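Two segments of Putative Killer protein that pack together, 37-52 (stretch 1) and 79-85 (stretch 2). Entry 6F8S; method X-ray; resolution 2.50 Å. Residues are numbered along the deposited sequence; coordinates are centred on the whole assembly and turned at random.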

# COMPACT_ATOMS: atom_id res chain seq x y z
N ARG B 37 -4.12 14.86 8.14
CA ARG B 37 -3.40 14.76 6.92
C ARG B 37 -1.93 14.42 7.17
O ARG B 37 -1.33 13.60 6.44
CB ARG B 37 -3.53 16.07 6.15
CG ARG B 37 -2.93 16.03 4.78
CD ARG B 37 -3.45 17.17 3.91
NE ARG B 37 -3.06 18.46 4.45
CZ ARG B 37 -3.91 19.43 4.77
NH1 ARG B 37 -5.21 19.25 4.59
NH2 ARG B 37 -3.47 20.58 5.25
N LYS B 38 -1.35 15.04 8.20
CA LYS B 38 0.04 14.76 8.58
C LYS B 38 0.17 13.32 9.04
O LYS B 38 1.11 12.61 8.62
CB LYS B 38 0.50 15.73 9.68
CG LYS B 38 0.39 17.19 9.30
CD LYS B 38 1.49 17.61 8.38
CE LYS B 38 1.16 18.93 7.70
NZ LYS B 38 2.38 19.55 7.08
N LEU B 39 -0.77 12.88 9.88
CA LEU B 39 -0.80 11.47 10.27
C LEU B 39 -0.94 10.56 9.03
O LEU B 39 -0.28 9.53 8.95
CB LEU B 39 -1.92 11.19 11.25
CG LEU B 39 -1.82 11.79 12.66
CD1 LEU B 39 -2.89 11.16 13.52
CD2 LEU B 39 -0.44 11.59 13.26
N ALA B 40 -1.77 10.95 8.07
CA ALA B 40 -1.91 10.19 6.82
C ALA B 40 -0.56 10.02 6.10
O ALA B 40 -0.20 8.93 5.68
CB ALA B 40 -2.90 10.89 5.88
N MET B 41 0.17 11.12 5.97
CA MET B 41 1.44 11.10 5.26
C MET B 41 2.45 10.25 6.00
O MET B 41 3.14 9.44 5.36
CB MET B 41 1.96 12.52 5.07
CG MET B 41 1.07 13.35 4.19
SD MET B 41 1.79 14.93 3.75
CE MET B 41 1.89 15.71 5.36
N LEU B 42 2.52 10.42 7.32
CA LEU B 42 3.42 9.62 8.16
C LEU B 42 3.20 8.13 7.96
O LEU B 42 4.15 7.37 7.79
CB LEU B 42 3.23 9.94 9.65
CG LEU B 42 3.96 11.13 10.27
CD1 LEU B 42 3.57 11.17 11.71
CD2 LEU B 42 5.45 10.97 10.13
N ASP B 43 1.94 7.71 7.99
CA ASP B 43 1.62 6.31 7.77
C ASP B 43 1.95 5.86 6.34
O ASP B 43 2.33 4.72 6.12
CB ASP B 43 0.16 6.03 8.09
CG ASP B 43 -0.09 5.88 9.59
N ALA B 44 1.82 6.76 5.36
CA ALA B 44 2.03 6.38 3.98
C ALA B 44 3.52 6.40 3.58
O ALA B 44 3.88 5.81 2.57
CB ALA B 44 1.25 7.29 3.07
N ALA B 45 4.36 7.07 4.35
CA ALA B 45 5.75 7.29 3.97
C ALA B 45 6.54 5.99 3.89
O ALA B 45 6.44 5.11 4.75
CB ALA B 45 6.42 8.25 4.94
N THR B 46 7.34 5.89 2.85
CA THR B 46 8.16 4.72 2.59
C THR B 46 9.64 5.07 2.77
O THR B 46 10.44 4.24 3.16
CB THR B 46 7.88 4.20 1.19
OG1 THR B 46 6.81 3.26 1.28
CG2 THR B 46 9.05 3.56 0.59
N GLU B 47 9.96 6.34 2.52
CA GLU B 47 11.32 6.85 2.68
C GLU B 47 11.24 8.24 3.30
O GLU B 47 10.23 8.93 3.16
CB GLU B 47 12.06 6.91 1.33
CG GLU B 47 12.45 5.55 0.78
CD GLU B 47 13.14 5.62 -0.57
OE1 GLU B 47 13.57 6.72 -1.00
OE2 GLU B 47 13.26 4.55 -1.22
N LEU B 48 12.30 8.65 3.98
CA LEU B 48 12.37 9.95 4.61
C LEU B 48 12.08 11.10 3.65
O LEU B 48 11.52 12.13 4.06
CB LEU B 48 13.74 10.13 5.27
CG LEU B 48 13.91 11.45 6.02
CD1 LEU B 48 12.75 11.65 6.99
CD2 LEU B 48 15.23 11.47 6.78
N ARG B 49 12.40 10.94 2.37
CA ARG B 49 12.10 11.99 1.38
C ARG B 49 10.60 12.28 1.30
O ARG B 49 10.20 13.41 1.00
CB ARG B 49 12.62 11.61 -0.00
CG ARG B 49 12.01 10.37 -0.61
CD ARG B 49 12.72 10.03 -1.94
NE ARG B 49 13.96 9.31 -1.71
CZ ARG B 49 15.18 9.82 -1.88
NH1 ARG B 49 15.31 11.07 -2.30
NH2 ARG B 49 16.25 9.09 -1.64
N ASP B 50 9.78 11.27 1.59
CA ASP B 50 8.34 11.43 1.57
C ASP B 50 7.91 12.46 2.60
O ASP B 50 6.88 13.13 2.42
CB ASP B 50 7.65 10.09 1.82
CG ASP B 50 7.88 9.09 0.67
OD1 ASP B 50 8.06 9.55 -0.49
OD2 ASP B 50 7.85 7.86 0.91
N LEU B 51 8.68 12.62 3.67
CA LEU B 51 8.32 13.61 4.69
C LEU B 51 9.12 14.89 4.52
O LEU B 51 8.63 15.95 4.85
CB LEU B 51 8.52 13.04 6.08
CG LEU B 51 7.58 11.85 6.30
CD1 LEU B 51 7.96 11.13 7.57
CD2 LEU B 51 6.11 12.30 6.34
N ARG B 52 10.32 14.78 3.97
CA ARG B 52 11.17 15.95 3.71
C ARG B 52 10.74 16.75 2.48
O ARG B 52 10.86 17.97 2.46
CB ARG B 52 12.63 15.51 3.53
CG ARG B 52 13.63 16.66 3.45
CD ARG B 52 14.97 16.18 3.91
NE ARG B 52 15.28 14.91 3.26
CZ ARG B 52 16.10 13.99 3.76
NH1 ARG B 52 16.71 14.20 4.92
NH2 ARG B 52 16.30 12.86 3.08
N ARG B 79 4.11 20.74 16.29
CA ARG B 79 4.85 19.88 15.39
C ARG B 79 4.78 18.43 15.82
O ARG B 79 4.83 18.12 17.02
CB ARG B 79 6.31 20.32 15.31
CG ARG B 79 6.52 21.51 14.41
CD ARG B 79 7.96 21.98 14.44
NE ARG B 79 8.21 22.81 13.27
CZ ARG B 79 8.74 22.35 12.13
NH1 ARG B 79 9.10 21.08 12.02
NH2 ARG B 79 8.91 23.17 11.11
N LEU B 80 4.70 17.53 14.84
CA LEU B 80 4.85 16.10 15.08
C LEU B 80 6.32 15.70 15.08
O LEU B 80 6.98 15.83 14.07
CB LEU B 80 4.09 15.30 14.02
CG LEU B 80 2.58 15.34 14.22
CD1 LEU B 80 1.85 15.05 12.92
CD2 LEU B 80 2.17 14.35 15.31
N CYS B 81 6.83 15.24 16.22
CA CYS B 81 8.17 14.65 16.33
C CYS B 81 8.08 13.15 16.09
O CYS B 81 7.06 12.53 16.41
CB CYS B 81 8.80 14.92 17.71
SG CYS B 81 10.05 16.24 17.79
N PHE B 82 9.14 12.57 15.54
CA PHE B 82 9.20 11.12 15.30
C PHE B 82 10.62 10.66 14.98
O PHE B 82 11.50 11.46 14.64
CB PHE B 82 8.28 10.72 14.13
CG PHE B 82 8.71 11.30 12.81
CD1 PHE B 82 8.26 12.54 12.39
CD2 PHE B 82 9.59 10.62 11.99
CE1 PHE B 82 8.67 13.09 11.17
CE2 PHE B 82 10.01 11.16 10.78
CZ PHE B 82 9.54 12.40 10.38
N THR B 83 10.82 9.35 15.06
CA THR B 83 12.05 8.76 14.59
C THR B 83 11.82 7.94 13.31
O THR B 83 10.88 7.14 13.21
CB THR B 83 12.70 7.86 15.65
OG1 THR B 83 12.60 8.49 16.93
CG2 THR B 83 14.17 7.58 15.28
N TRP B 84 12.69 8.15 12.33
CA TRP B 84 12.61 7.39 11.11
C TRP B 84 13.33 6.04 11.24
O TRP B 84 14.49 5.99 11.66
CB TRP B 84 13.18 8.18 9.94
CG TRP B 84 12.98 7.43 8.71
CD1 TRP B 84 13.91 6.70 8.03
CD2 TRP B 84 11.74 7.24 8.02
NE1 TRP B 84 13.33 6.09 6.94
CE2 TRP B 84 12.00 6.40 6.91
CE3 TRP B 84 10.43 7.71 8.22
CZ2 TRP B 84 11.00 6.03 6.00
CZ3 TRP B 84 9.45 7.34 7.33
CH2 TRP B 84 9.74 6.50 6.22
N THR B 85 12.65 4.96 10.89
CA THR B 85 13.29 3.66 10.76
C THR B 85 13.06 3.14 9.36
O THR B 85 12.34 3.75 8.56
CB THR B 85 12.76 2.61 11.78
OG1 THR B 85 13.30 1.33 11.46
CG2 THR B 85 11.29 2.48 11.71

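Every second residue of the strand serves this contact. Leu 80, Phe 82 and Trp 84 point toward stretch 1, while Cys 81 between them points away. The helix 37-44 runs nearly along the strand, at 22°, with the axes 10.6 Å apart, a gap filled by side chains. No hydrogen bond crosses it; packing does the work and buries 460 Å² in all.

Leu 80, in the common m,t rotamer, sends CD1 to the helix, 3.6 Å from Lys 38 CB and 4.2 Å from Leu 39 CD2. Lys 38 suits a buried site because it has two parts: its CB points toward the strand and packs as aliphatic surface, while an m,m,t,t chain leads the end away, and NZ finds a hydrogen bond elsewhere in the structure. Leu 42 starts sideways, but its m,t rotamer brings both methyls nearer the strand: CD1 lies 4.4 Å from Leu 80 CD1, and CD2 sits over a face of Phe 82, 4.1 Å from the ring centroid. Phe 82 takes chi1 p, and its ring tip meets the second helix, with CZ 3.5 Å from Leu 51 CD1. Leu 51 CD1 also lies 4.1 Å from Trp 84 CZ3, so one m,t leucine serves two aromatic rings.

Trp 84, with chi1 t, gives the largest covered area and reaches the turn between the helices. Ala 45 CB approaches Trp 84 CH2 at 4.0 Å, and Thr 46 O lies at the ring edge, 3.4 Å from Trp 84 CZ2. The backbone places Leu 48 CB 4.3 Å from the centroid of the five-membered ring of Trp 84, 2° off its normal; the side chain beyond it is t,p. Asp 50, chi1 m, braces this turn: OD2 accepts from Thr 46 N at 2.8 Å and from Glu 47 N at 3.1 Å. The rule is alternating apolar strand residues, two of them against mainly leucine side chains and the tryptophan against the turn, with Lys 38 NZ bonded elsewhere and Asp 50 OD2 within the turn.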